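Side-chain contacts in rhamnose ABC transporter, periplasmic rhamnose-binding protein (Kribbella flavida, PDB 4KVF), which probably binds rhamnose or a related sugar outside the cell membrane and delivers it to an ABC transporter for uptake: residues 87-90 and 91-95; 146-149 and 150-154; 266-270 and 271-275; 277-281 and 282-286; 293-297 and 298-302. All coordinates share one frame; numbering follows the deposited sequence.

Contact 1: 87-90 and 91-95; sequences SYIN and TLIQQ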
loop_
_atom_site.group_PDB
_atom_site.type_symbol
_atom_site.label_atom_id
_atom_site.label_comp_id
_atom_site.label_asym_id
_atom_site.label_seq_id
_atom_site.Cartn_x
_atom_site.Cartn_y
_atom_site.Cartn_z
ATOM N N SER A 87 -13.064 -9.821 18.007
ATOM C CA SER A 87 -13.611 -9.184 19.211
ATOM C C SER A 87 -13.952 -7.727 18.911
ATOM O O SER A 87 -14.994 -7.214 19.334
ATOM C CB SER A 87 -12.630 -9.282 20.388
ATOM O OG SER A 87 -11.430 -8.575 20.111
ATOM N N TYR A 88 -13.088 -7.071 18.145
ATOM C CA TYR A 88 -13.332 -5.679 17.768
ATOM C C TYR A 88 -14.487 -5.538 16.781
ATOM O O TYR A 88 -15.304 -4.634 16.906
ATOM C CB TYR A 88 -12.054 -5.018 17.224
ATOM C CG TYR A 88 -10.972 -4.863 18.273
ATOM C CD1 TYR A 88 -11.018 -3.830 19.205
ATOM C CD2 TYR A 88 -9.919 -5.765 18.353
ATOM C CE1 TYR A 88 -10.036 -3.695 20.177
ATOM C CE2 TYR A 88 -8.933 -5.642 19.336
ATOM C CZ TYR A 88 -8.999 -4.605 20.236
ATOM O OH TYR A 88 -8.023 -4.480 21.192
ATOM N N ILE A 89 -14.560 -6.426 15.798
ATOM C CA ILE A 89 -15.651 -6.372 14.827
ATOM C C ILE A 89 -17.000 -6.545 15.545
ATOM O O ILE A 89 -17.978 -5.854 15.248
ATOM C CB ILE A 89 -15.498 -7.467 13.756
ATOM C CG1 ILE A 89 -14.274 -7.168 12.879
ATOM C CG2 ILE A 89 -16.796 -7.569 12.902
ATOM C CD1 ILE A 89 -13.809 -8.358 12.050
ATOM N N ASN A 90 -17.034 -7.476 16.488
ATOM C CA ASN A 90 -18.253 -7.745 17.247
ATOM C C ASN A 90 -18.673 -6.529 18.056
ATOM O O ASN A 90 -19.869 -6.231 18.184
ATOM C CB ASN A 90 -18.074 -8.970 18.152
ATOM C CG ASN A 90 -18.133 -10.282 17.370
ATOM O OD1 ASN A 90 -18.782 -10.357 16.322
ATOM N ND2 ASN A 90 -17.469 -11.316 17.881
ATOM N N THR A 91 -17.688 -5.827 18.611
ATOM C CA THR A 91 -17.966 -4.589 19.328
ATOM C C THR A 91 -18.579 -3.550 18.394
ATOM O O THR A 91 -19.569 -2.909 18.736
ATOM C CB THR A 91 -16.693 -4.003 19.949
ATOM O OG1 THR A 91 -16.114 -4.969 20.834
ATOM C CG2 THR A 91 -17.020 -2.728 20.724
ATOM N N LEU A 92 -17.996 -3.386 17.209
ATOM C CA LEU A 92 -18.502 -2.395 16.269
ATOM C C LEU A 92 -19.934 -2.708 15.831
ATOM O O LEU A 92 -20.739 -1.805 15.626
ATOM C CB LEU A 92 -17.578 -2.264 15.059
ATOM C CG LEU A 92 -16.177 -1.737 15.390
ATOM C CD1 LEU A 92 -15.331 -1.679 14.119
ATOM C CD2 LEU A 92 -16.250 -0.356 16.056
ATOM N N ILE A 93 -20.242 -3.991 15.685
ATOM C CA ILE A 93 -21.611 -4.407 15.386
ATOM C C ILE A 93 -22.588 -3.988 16.479
ATOM O O ILE A 93 -23.628 -3.391 16.193
ATOM C CB ILE A 93 -21.718 -5.936 15.169
ATOM C CG1 ILE A 93 -20.901 -6.350 13.946
ATOM C CG2 ILE A 93 -23.180 -6.355 15.025
ATOM C CD1 ILE A 93 -20.748 -7.872 13.786
ATOM N N GLN A 94 -22.263 -4.302 17.732
ATOM C CA GLN A 94 -23.136 -3.934 18.846
ATOM C C GLN A 94 -23.294 -2.416 19.000
ATOM O O GLN A 94 -24.319 -1.942 19.487
ATOM C CB GLN A 94 -22.667 -4.553 20.166
ATOM C CG GLN A 94 -23.249 -5.927 20.465
ATOM C CD GLN A 94 -24.760 -5.981 20.331
ATOM O OE1 GLN A 94 -25.284 -6.560 19.376
ATOM N NE2 GLN A 94 -25.470 -5.393 21.297
ATOM N N GLN A 95 -22.284 -1.657 18.586
ATOM C CA GLN A 95 -22.345 -0.193 18.643
ATOM C C GLN A 95 -23.111 0.403 17.454
ATOM O O GLN A 95 -23.320 1.618 17.378
ATOM C CB GLN A 95 -20.930 0.404 18.689
ATOM C CG GLN A 95 -20.172 0.140 19.983
ATOM C CD GLN A 95 -18.759 0.717 19.959
ATOM O OE1 GLN A 95 -18.233 1.051 18.894
ATOM N NE2 GLN A 95 -18.146 0.845 21.137
#
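Ile89 and Ile93, one turn apart on helix 85-94, meet through CG2 of the first and CD1 of the second at 4.1 Å, an ordinary van der Waals contact in which the two branched chains pass at a slant. The tight packing is of side chain on backbone. In Ile93, CG1 stands beside the backbone N and anti to the carbonyl carbon (chi1 -64°), which brings it back over the preceding turn to 3.2 Å from Ile89 O, the oxygen that also accepts the N-H of Ile93 at 3.0 Å. Leu92 leans back in the same manner, its CG 3.4 Å from Tyr88 O. Ile89 and Leu92 are buried, and aliphatic chains suit this side, because Ile89 goes on to meet Leu114 of helix 111-119 and Leu45 of strand 41-45, Ile93 meets Ala117, and Leu92 rests on Ala43. The helix is thus amphipathic and lays its apolar side against the larger parallel sheet of the periplasmic binding protein fold.

Toward solvent the residues are polar and touch less. Asn90 merely lies alongside Ile93. Beyond it Gln94 adds little except its backbone bond to Asn90 O. Thr91 does more: OG1 donates to Ser87 O at 2.9 Å while its own N-H reaches the same oxygen at 3.1 Å, the two coming from opposite faces of the carbonyl plane. Ser87 turns its own hydroxyl to Ser84 O. A threonine at this half-exposed position therefore has its hydroxyl satisfied by the helix backbone, and one carbonyl oxygen holds both the main chain and the side chain of the following turn.

Contact 2: 146-149 and 150-154; sequences QGIG and ESLVK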
loop_
_atom_site.group_PDB
_atom_site.type_symbol
_atom_site.label_atom_id
_atom_site.label_comp_id
_atom_site.label_asym_id
_atom_site.label_seq_id
_atom_site.Cartn_x
_atom_site.Cartn_y
_atom_site.Cartn_z
ATOM N N GLN A 146 0.488 -5.394 -10.237
ATOM C CA GLN A 146 0.885 -4.966 -11.575
ATOM C C GLN A 146 1.425 -3.546 -11.501
ATOM O O GLN A 146 2.479 -3.232 -12.077
ATOM C CB GLN A 146 -0.307 -5.014 -12.541
ATOM C CG GLN A 146 0.034 -4.632 -13.965
ATOM C CD GLN A 146 1.060 -5.561 -14.588
ATOM O OE1 GLN A 146 1.095 -6.761 -14.300
ATOM N NE2 GLN A 146 1.907 -5.009 -15.450
ATOM N N GLY A 147 0.690 -2.687 -10.799
ATOM C CA GLY A 147 1.085 -1.289 -10.677
ATOM C C GLY A 147 2.450 -1.157 -10.033
ATOM O O GLY A 147 3.310 -0.386 -10.477
ATOM N N ILE A 148 2.662 -1.935 -8.979
ATOM C CA ILE A 148 3.900 -1.852 -8.221
ATOM C C ILE A 148 5.053 -2.370 -9.080
ATOM O O ILE A 148 6.086 -1.717 -9.220
ATOM C CB ILE A 148 3.779 -2.620 -6.883
ATOM C CG1 ILE A 148 2.838 -1.857 -5.947
ATOM C CG2 ILE A 148 5.136 -2.752 -6.202
ATOM C CD1 ILE A 148 2.404 -2.640 -4.728
ATOM N N GLY A 149 4.868 -3.533 -9.691
ATOM C CA GLY A 149 5.912 -4.117 -10.521
ATOM C C GLY A 149 6.296 -3.276 -11.726
ATOM O O GLY A 149 7.485 -3.175 -12.079
ATOM N N GLU A 150 5.296 -2.671 -12.364
ATOM C CA GLU A 150 5.542 -1.771 -13.489
ATOM C C GLU A 150 6.359 -0.572 -13.043
ATOM O O GLU A 150 7.314 -0.172 -13.719
ATOM C CB GLU A 150 4.230 -1.280 -14.114
ATOM C CG GLU A 150 3.614 -2.246 -15.089
ATOM C CD GLU A 150 2.248 -1.790 -15.548
ATOM O OE1 GLU A 150 1.640 -2.481 -16.393
ATOM O OE2 GLU A 150 1.780 -0.745 -15.048
ATOM N N SER A 151 5.972 -0.001 -11.906
ATOM C CA SER A 151 6.644 1.184 -11.391
ATOM C C SER A 151 8.102 0.885 -11.066
ATOM O O SER A 151 8.991 1.675 -11.371
ATOM C CB SER A 151 5.927 1.693 -10.143
ATOM O OG SER A 151 6.681 2.731 -9.544
ATOM N N LEU A 152 8.343 -0.273 -10.458
ATOM C CA LEU A 152 9.710 -0.651 -10.106
ATOM C C LEU A 152 10.571 -0.773 -11.362
ATOM O O LEU A 152 11.686 -0.252 -11.418
ATOM C CB LEU A 152 9.719 -1.958 -9.289
ATOM C CG LEU A 152 9.091 -1.835 -7.890
ATOM C CD1 LEU A 152 8.898 -3.207 -7.260
ATOM C CD2 LEU A 152 9.946 -0.954 -6.981
ATOM N N VAL A 153 10.047 -1.422 -12.397
ATOM C CA VAL A 153 10.822 -1.565 -13.625
ATOM C C VAL A 153 10.998 -0.231 -14.348
ATOM O O VAL A 153 12.081 0.069 -14.841
ATOM C CB VAL A 153 10.244 -2.640 -14.564
ATOM C CG1 VAL A 153 11.006 -2.657 -15.891
ATOM C CG2 VAL A 153 10.359 -3.999 -13.891
ATOM N N LYS A 154 9.938 0.577 -14.365
ATOM C CA LYS A 154 9.996 1.902 -14.994
ATOM C C LYS A 154 11.054 2.779 -14.332
ATOM O O LYS A 154 11.850 3.412 -15.015
ATOM C CB LYS A 154 8.630 2.592 -14.939
ATOM C CG LYS A 154 8.623 3.981 -15.563
ATOM C CD LYS A 154 7.256 4.656 -15.417
ATOM C CE LYS A 154 7.148 5.900 -16.302
#
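Glu150 opens the second segment by gripping Gln146 one turn earlier: NE2 of Gln146 donates to OE1 at 2.7 Å, nearly straight at 166°. The two flat ends stand almost perpendicular, their planes 80° apart. OE1 lies close to the amide plane, yet the nitrogen comes to it from above the carboxylate plane. Gln146 gets there by a bend at chi2 (61°), whereas Glu150 runs extended beyond CG. The pairing places a neutral donor beside a carboxylate, and the same NE2 makes a weak bond to Glu188 of helix 176-189, so it probably eases the approach of two acidic side chains. An alanine here would remove the carboxylate, probably leaving the Gln146 amide with a weak bond to Glu188 and freer to turn.

Ser151 follows, its CB 3.4 Å from Gly147 O, which also accepts its N-H at 3.0 Å. These i to i+4 bonds are the regular alpha-helical pattern of helix 145-159 in this alpha/beta binding-protein fold; Gln146 and Glu150 are partly exposed on it, while Ile148 and Leu152 lie on a buried side. CD1 of Leu152 meets CG2 of Ile148 at 3.9 Å, the two chains lying side by side and pointing the same way, as suits aliphatic residues one turn apart; Ile148 also packs on Trp181 and Trp279. Val153 comes last, its N-H bonded to Gly149 O at 3.1 Å. With CG1 anti to the backbone N, CG2 falls beside that N and hangs 3.5 Å from Gly149 O, and the side chain also touches Glu188 and Asn194.

Contact 3: 266-270 and 271-275; sequences QYVKD and GTVKK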
loop_
_atom_site.group_PDB
_atom_site.type_symbol
_atom_site.label_atom_id
_atom_site.label_comp_id
_atom_site.label_asym_id
_atom_site.label_seq_id
_atom_site.Cartn_x
_atom_site.Cartn_y
_atom_site.Cartn_z
ATOM N N GLN A 266 16.526 11.560 4.377
ATOM C CA GLN A 266 17.945 11.910 4.442
ATOM C C GLN A 266 18.734 11.404 3.237
ATOM O O GLN A 266 19.730 12.017 2.843
ATOM C CB GLN A 266 18.598 11.436 5.745
ATOM C CG GLN A 266 18.661 9.931 5.910
ATOM C CD GLN A 266 19.771 9.496 6.850
ATOM O OE1 GLN A 266 20.882 10.042 6.824
ATOM N NE2 GLN A 266 19.474 8.510 7.695
ATOM N N TYR A 267 18.286 10.296 2.650
ATOM C CA TYR A 267 18.967 9.720 1.492
ATOM C C TYR A 267 18.542 10.391 0.181
ATOM O O TYR A 267 19.295 10.417 -0.797
ATOM C CB TYR A 267 18.784 8.193 1.458
ATOM C CG TYR A 267 19.314 7.550 2.715
ATOM C CD1 TYR A 267 20.667 7.601 3.012
ATOM C CD2 TYR A 267 18.467 6.926 3.624
ATOM C CE1 TYR A 267 21.167 7.045 4.166
ATOM C CE2 TYR A 267 18.968 6.361 4.794
ATOM C CZ TYR A 267 20.320 6.425 5.050
ATOM O OH TYR A 267 20.843 5.877 6.194
ATOM N N VAL A 268 17.337 10.945 0.175
ATOM C CA VAL A 268 16.879 11.740 -0.954
ATOM C C VAL A 268 17.572 13.105 -0.949
ATOM O O VAL A 268 18.116 13.552 -1.965
ATOM C CB VAL A 268 15.345 11.894 -0.932
ATOM C CG1 VAL A 268 14.894 12.903 -1.966
ATOM C CG2 VAL A 268 14.687 10.546 -1.176
ATOM N N LYS A 269 17.581 13.748 0.215
ATOM C CA LYS A 269 18.206 15.060 0.356
ATOM C C LYS A 269 19.724 15.035 0.147
ATOM O O LYS A 269 20.313 16.052 -0.234
ATOM C CB LYS A 269 17.831 15.697 1.702
ATOM C CG LYS A 269 16.334 15.994 1.839
ATOM C CD LYS A 269 16.003 16.764 3.115
ATOM C CE LYS A 269 14.576 17.316 3.085
ATOM N NZ LYS A 269 14.272 18.127 1.872
ATOM N N ASP A 270 20.365 13.887 0.377
ATOM C CA ASP A 270 21.820 13.820 0.185
ATOM C C ASP A 270 22.238 13.305 -1.202
ATOM O O ASP A 270 23.426 13.219 -1.506
ATOM C CB ASP A 270 22.554 13.109 1.352
ATOM C CG ASP A 270 22.468 11.577 1.296
ATOM O OD1 ASP A 270 21.826 11.012 0.385
ATOM O OD2 ASP A 270 23.057 10.928 2.189
ATOM N N GLY A 271 21.251 12.978 -2.037
ATOM C CA GLY A 271 21.512 12.601 -3.417
ATOM C C GLY A 271 21.749 11.119 -3.683
ATOM O O GLY A 271 22.063 10.729 -4.810
ATOM N N THR A 272 21.609 10.287 -2.659
ATOM C CA THR A 272 21.829 8.852 -2.830
ATOM C C THR A 272 20.677 8.236 -3.612
ATOM O O THR A 272 20.878 7.390 -4.495
ATOM C CB THR A 272 21.958 8.132 -1.475
ATOM O OG1 THR A 272 23.069 8.677 -0.752
ATOM C CG2 THR A 272 22.172 6.638 -1.677
ATOM N N VAL A 273 19.463 8.657 -3.272
ATOM C CA VAL A 273 18.265 8.150 -3.930
ATOM C C VAL A 273 17.560 9.287 -4.657
ATOM O O VAL A 273 17.325 10.354 -4.082
ATOM C CB VAL A 273 17.309 7.507 -2.913
ATOM C CG1 VAL A 273 15.983 7.149 -3.574
ATOM C CG2 VAL A 273 17.963 6.283 -2.290
ATOM N N LYS A 274 17.245 9.068 -5.928
ATOM C CA LYS A 274 16.589 10.096 -6.728
ATOM C C LYS A 274 15.091 9.867 -6.801
ATOM O O LYS A 274 14.307 10.819 -6.822
ATOM C CB LYS A 274 17.206 10.172 -8.128
ATOM C CG LYS A 274 18.676 10.597 -8.104
ATOM C CD LYS A 274 19.193 10.990 -9.480
ATOM C CE LYS A 274 20.038 9.883 -10.091
ATOM N NZ LYS A 274 20.608 10.285 -11.408
ATOM N N LYS A 275 14.696 8.599 -6.812
ATOM C CA LYS A 275 13.301 8.244 -6.982
ATOM C C LYS A 275 13.025 6.921 -6.271
ATOM O O LYS A 275 13.863 6.018 -6.283
ATOM C CB LYS A 275 13.000 8.101 -8.476
ATOM C CG LYS A 275 11.611 8.536 -8.905
ATOM C CD LYS A 275 11.444 8.408 -10.419
ATOM C CE LYS A 275 11.178 9.758 -11.081
ATOM N NZ LYS A 275 10.512 9.599 -12.410
#
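A Schellman motif ends helix 261-269 here, and Gly271 is the residue at which the chain leaves helical geometry. Its phi is positive (90°), and a side chain at this point would collide with the carbonyl oxygen of Asp270, which is why glycine fits. Gly271 N donates to Val268 O at 3.2 Å, from well above the carbonyl plane. Tyr267 O takes a weak bond from Thr272 N and a much straighter one, 3.0 Å long, from Val273 N.

On the polar side Asp270 and Thr272 tie the turn together. OD1 of Asp270 accepts the Thr272 N-H at 3.1 Å, closing an Asx turn, and also the Thr272 hydroxyl at 2.9 Å; both donors come from the same face of the carboxylate. The carboxylate reaches forward to them, CG sitting between the backbone N and the carbonyl carbon (chi1 79°). Its other oxygen, OD2, is bonded to Ser245 of helix 234-245, so the aspartate links the turn to a neighbouring helix.

The apolar side is lighter. Val273 fits a buried place, since CG2 touches Tyr267 CB at 4.3 Å and CG1 nears Val268 CG2 at 4.4 Å, while Val268 itself reaches Ala334 and Ile337. The chain then runs on toward strand 276-278. Where it departs, the CA-H of Val268 points almost straight at Val273 O, with 3.5 Å between carbon and oxygen.

Contact 4: 277-281 and 282-286; sequences ALWNP and ADIGY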
loop_
_atom_site.group_PDB
_atom_site.type_symbol
_atom_site.label_atom_id
_atom_site.label_comp_id
_atom_site.label_asym_id
_atom_site.label_seq_id
_atom_site.Cartn_x
_atom_site.Cartn_y
_atom_site.Cartn_z
ATOM N N ALA A 277 9.162 4.567 -4.734
ATOM C CA ALA A 277 7.703 4.551 -4.723
ATOM C C ALA A 277 7.130 4.042 -3.409
ATOM O O ALA A 277 7.807 3.376 -2.636
ATOM C CB ALA A 277 7.178 3.685 -5.877
ATOM N N LEU A 278 5.869 4.378 -3.162
ATOM C CA LEU A 278 5.047 3.678 -2.184
ATOM C C LEU A 278 3.631 4.143 -2.479
ATOM O O LEU A 278 3.169 4.040 -3.614
ATOM C CB LEU A 278 5.452 3.997 -0.734
ATOM C CG LEU A 278 4.939 3.019 0.333
ATOM C CD1 LEU A 278 5.699 1.675 0.311
ATOM C CD2 LEU A 278 4.965 3.631 1.732
ATOM N N TRP A 279 2.968 4.696 -1.473
ATOM C CA TRP A 279 1.600 5.175 -1.602
ATOM C C TRP A 279 1.342 6.120 -0.430
ATOM O O TRP A 279 2.138 6.180 0.502
ATOM C CB TRP A 279 0.619 3.991 -1.611
ATOM C CG TRP A 279 0.957 2.899 -0.621
ATOM C CD1 TRP A 279 0.627 2.868 0.705
ATOM C CD2 TRP A 279 1.673 1.682 -0.886
ATOM N NE1 TRP A 279 1.104 1.713 1.285
ATOM C CE2 TRP A 279 1.751 0.972 0.334
ATOM C CE3 TRP A 279 2.255 1.129 -2.027
ATOM C CZ2 TRP A 279 2.387 -0.267 0.437
ATOM C CZ3 TRP A 279 2.886 -0.099 -1.922
ATOM C CH2 TRP A 279 2.947 -0.782 -0.698
ATOM N N ASN A 280 0.263 6.891 -0.487
ATOM C CA ASN A 280 -0.073 7.782 0.619
ATOM C C ASN A 280 -1.134 7.109 1.479
ATOM O O ASN A 280 -2.290 7.001 1.067
ATOM C CB ASN A 280 -0.561 9.140 0.096
ATOM C CG ASN A 280 -0.915 10.105 1.210
ATOM O OD1 ASN A 280 -0.794 9.784 2.401
ATOM N ND2 ASN A 280 -1.332 11.313 0.831
ATOM N N PRO A 281 -0.745 6.636 2.677
ATOM C CA PRO A 281 -1.685 5.841 3.473
ATOM C C PRO A 281 -2.913 6.644 3.840
ATOM O O PRO A 281 -3.982 6.063 3.993
ATOM C CB PRO A 281 -0.887 5.515 4.746
ATOM C CG PRO A 281 0.538 5.701 4.360
ATOM C CD PRO A 281 0.536 6.826 3.373
ATOM N N ALA A 282 -2.760 7.956 3.997
ATOM C CA ALA A 282 -3.906 8.799 4.319
ATOM C C ALA A 282 -4.986 8.688 3.247
ATOM O O ALA A 282 -6.184 8.712 3.544
ATOM C CB ALA A 282 -3.480 10.258 4.523
ATOM N N ASP A 283 -4.571 8.547 1.993
ATOM C CA ASP A 283 -5.543 8.431 0.908
ATOM C C ASP A 283 -6.290 7.109 0.961
ATOM O O ASP A 283 -7.418 7.010 0.478
ATOM C CB ASP A 283 -4.879 8.583 -0.469
ATOM C CG ASP A 283 -4.378 9.990 -0.730
ATOM O OD1 ASP A 283 -4.861 10.942 -0.076
ATOM O OD2 ASP A 283 -3.503 10.151 -1.614
ATOM N N ILE A 284 -5.652 6.079 1.515
ATOM C CA ILE A 284 -6.325 4.789 1.658
ATOM C C ILE A 284 -7.527 4.927 2.605
ATOM O O ILE A 284 -8.641 4.502 2.290
ATOM C CB ILE A 284 -5.366 3.708 2.206
ATOM C CG1 ILE A 284 -4.136 3.571 1.304
ATOM C CG2 ILE A 284 -6.084 2.359 2.310
ATOM C CD1 ILE A 284 -3.089 2.632 1.883
ATOM N N GLY A 285 -7.299 5.543 3.756
ATOM C CA GLY A 285 -8.356 5.729 4.731
ATOM C C GLY A 285 -9.422 6.680 4.225
ATOM O O GLY A 285 -10.617 6.493 4.461
ATOM N N TYR A 286 -8.975 7.725 3.532
ATOM C CA TYR A 286 -9.880 8.716 2.942
ATOM C C TYR A 286 -10.773 8.055 1.890
ATOM O O TYR A 286 -11.997 8.210 1.905
ATOM C CB TYR A 286 -9.043 9.864 2.353
ATOM C CG TYR A 286 -9.812 11.026 1.782
ATOM C CD1 TYR A 286 -10.407 10.938 0.528
ATOM C CD2 TYR A 286 -9.904 12.225 2.472
ATOM C CE1 TYR A 286 -11.097 12.016 -0.010
ATOM C CE2 TYR A 286 -10.601 13.303 1.943
ATOM C CZ TYR A 286 -11.188 13.188 0.698
ATOM O OH TYR A 286 -11.877 14.260 0.163
#
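The indole of Trp279 has Leu278 CG over the centre of one face, 3.7 Å above the plane, and its CD1 meets CD1 of Ile284 at 3.9 Å with the methyl approaching at a slant. NE1 is hydrogen-bonded to the hydroxyl of Tyr53 of helix 52-67. The second pair of flat groups, the Asn280 amide and the Asp283 carboxylate, have planes 51° apart, with ND2 of the first 3.5 Å from OD2 of the second.

All this surrounds an N-cap: Asn280 precedes helix 281-296. CG lies opposite the backbone N (chi1 -180°), which places OD1 over the first turn, where it accepts from Ala282 N at 3.1 Å. The bond is bent, and the donor stands well above the amide plane. Asn280 O takes Asp283 N at 2.9 Å. A leucine in place of Asn280 would have no acceptor to offer, so Ala282 N would probably lose its cap. Pro281 suits the first turn because a helix needs no N-H there, and Asp283 near the positive end of the helix dipole is probably stabilised.

The segment is probably one of the crossovers between the two lobes, as in this family of binding proteins; the Trp279 side chain lies about 5 Å from a bound glycerol, probably from the crystallisation liquor. Ile284 closes the turn: its CB rests 3.3 Å from Pro281 O, which also accepts a weak bond from Ile284 N.

Contact 5: 293-297 and 298-302; sequences AALKS and GQITG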
loop_
_atom_site.group_PDB
_atom_site.type_symbol
_atom_site.label_atom_id
_atom_site.label_comp_id
_atom_site.label_asym_id
_atom_site.label_seq_id
_atom_site.Cartn_x
_atom_site.Cartn_y
_atom_site.Cartn_z
ATOM N N ALA A 293 -19.350 5.153 2.472
ATOM C CA ALA A 293 -20.493 6.060 2.451
ATOM C C ALA A 293 -21.320 5.880 1.193
ATOM O O ALA A 293 -22.551 5.938 1.250
ATOM C CB ALA A 293 -20.035 7.505 2.579
ATOM N N ALA A 294 -20.649 5.666 0.057
ATOM C CA ALA A 294 -21.344 5.442 -1.202
ATOM C C ALA A 294 -22.155 4.174 -1.123
ATOM O O ALA A 294 -23.274 4.128 -1.613
ATOM C CB ALA A 294 -20.365 5.364 -2.378
ATOM N N LEU A 295 -21.589 3.142 -0.500
ATOM C CA LEU A 295 -22.316 1.878 -0.333
ATOM C C LEU A 295 -23.558 2.062 0.540
ATOM O O LEU A 295 -24.658 1.618 0.192
ATOM C CB LEU A 295 -21.399 0.812 0.277
ATOM C CG LEU A 295 -20.372 0.244 -0.709
ATOM C CD1 LEU A 295 -19.237 -0.400 0.054
ATOM C CD2 LEU A 295 -21.034 -0.778 -1.627
ATOM N N LYS A 296 -23.371 2.718 1.675
ATOM C CA LYS A 296 -24.460 2.910 2.645
ATOM C C LYS A 296 -25.553 3.834 2.120
ATOM O O LYS A 296 -26.721 3.701 2.493
ATOM C CB LYS A 296 -23.899 3.431 3.975
ATOM C CG LYS A 296 -24.896 3.468 5.129
ATOM C CD LYS A 296 -25.420 2.078 5.458
ATOM C CE LYS A 296 -26.451 2.133 6.580
ATOM N NZ LYS A 296 -27.180 0.840 6.717
ATOM N N SER A 297 -25.173 4.760 1.248
ATOM C CA SER A 297 -26.122 5.707 0.661
ATOM C C SER A 297 -26.811 5.163 -0.588
ATOM O O SER A 297 -27.675 5.821 -1.173
ATOM C CB SER A 297 -25.409 7.026 0.342
ATOM O OG SER A 297 -24.677 7.470 1.479
ATOM N N GLY A 298 -26.433 3.962 -1.002
ATOM C CA GLY A 298 -27.042 3.344 -2.164
ATOM C C GLY A 298 -26.496 3.772 -3.517
ATOM O O GLY A 298 -27.075 3.433 -4.548
ATOM N N GLN A 299 -25.387 4.510 -3.536
ATOM C CA GLN A 299 -24.806 4.955 -4.806
ATOM C C GLN A 299 -24.119 3.827 -5.584
ATOM O O GLN A 299 -24.095 3.829 -6.822
ATOM C CB GLN A 299 -23.795 6.076 -4.575
ATOM C CG GLN A 299 -24.376 7.364 -4.057
ATOM C CD GLN A 299 -23.311 8.424 -3.870
ATOM O OE1 GLN A 299 -22.116 8.116 -3.820
ATOM N NE2 GLN A 299 -23.733 9.682 -3.777
ATOM N N ILE A 300 -23.529 2.897 -4.847
ATOM C CA ILE A 300 -22.862 1.737 -5.418
ATOM C C ILE A 300 -23.252 0.492 -4.626
ATOM O O ILE A 300 -23.812 0.606 -3.530
ATOM C CB ILE A 300 -21.316 1.875 -5.424
ATOM C CG1 ILE A 300 -20.752 2.006 -4.012
ATOM C CG2 ILE A 300 -20.867 3.037 -6.339
ATOM C CD1 ILE A 300 -19.221 1.953 -3.971
ATOM N N THR A 301 -22.955 -0.685 -5.179
ATOM C CA THR A 301 -23.192 -1.958 -4.483
ATOM C C THR A 301 -21.905 -2.780 -4.368
ATOM O O THR A 301 -21.834 -3.766 -3.620
ATOM C CB THR A 301 -24.277 -2.817 -5.188
ATOM O OG1 THR A 301 -23.817 -3.206 -6.484
ATOM C CG2 THR A 301 -25.598 -2.047 -5.331
ATOM N N GLY A 302 -20.888 -2.372 -5.114
ATOM C CA GLY A 302 -19.650 -3.118 -5.171
ATOM C C GLY A 302 -19.540 -3.966 -6.426
ATOM O O GLY A 302 -18.612 -4.769 -6.559
HETATM O O HOH W 1 -25.343 -0.173 -1.488
#
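Leu295, Ala294 and Gly298 carry the Schellman motif that ends helix 281-296. Leu295 reaches over the departing chain: CD2 lies 3.7 Å from CG1 of Ile300 and 3.5 Å from the carbonyl carbon of Thr301, so one methyl meets both side chain and backbone. Val125, with the side chain of Lys123 beside it, adds the neighbouring strand 123-127 to the surroundings of this buried leucine.

Ala294 works through both its methyl and its carbonyl. CB packs against Ile300 CG1 at 3.8 Å and has OE1 of Gln299 alongside, a closeness that a small side chain allows. Ile300 turns CG1 inward by placing it between its own backbone N and carbonyl carbon (chi1 62°). The Ala294 oxygen accepts Gln299 N in the carbonyl plane, at 2.9 Å, and a longer, weak bond from Ile300 N. Gln299 stretches past the methyl, and its NE2 goes on to Ala34 O.

Gly298 has positive phi (82°), at which a CB would collide with Ser297 O; its N donates to Leu295 O at 3.2 Å from well above the carbonyl plane. One residue earlier, Ser297 OG donates to Ala293 O and also has a bond with Lys37 N. The exit is also bridged by a water, which donates to Leu295 O at 2.5 Å and to Ile300 O at 2.7 Å.

Along the chain the five contacts follow one another in numerical order, all within the periplasmic binding protein domain. Contact 1 lies on helix 85-94 beside the six-stranded parallel sheet, whereas contact 3 sits about 45 Å away, centre to centre, on the opposite side of the chain's centre. Contact 4 is the most central. It touches contact 2 where Ile148 CD1 packs on Trp279 CZ3 at 3.8 Å, adjoins contact 3 in sequence, and shares helix 281-296 with contact 5, whose centre is about 22 Å away. Contacts 4 and 5 thus mark the start and finish of one helix, and the 277-286 region is probably one of the connections between the two lobes whose cleft probably receives the sugar.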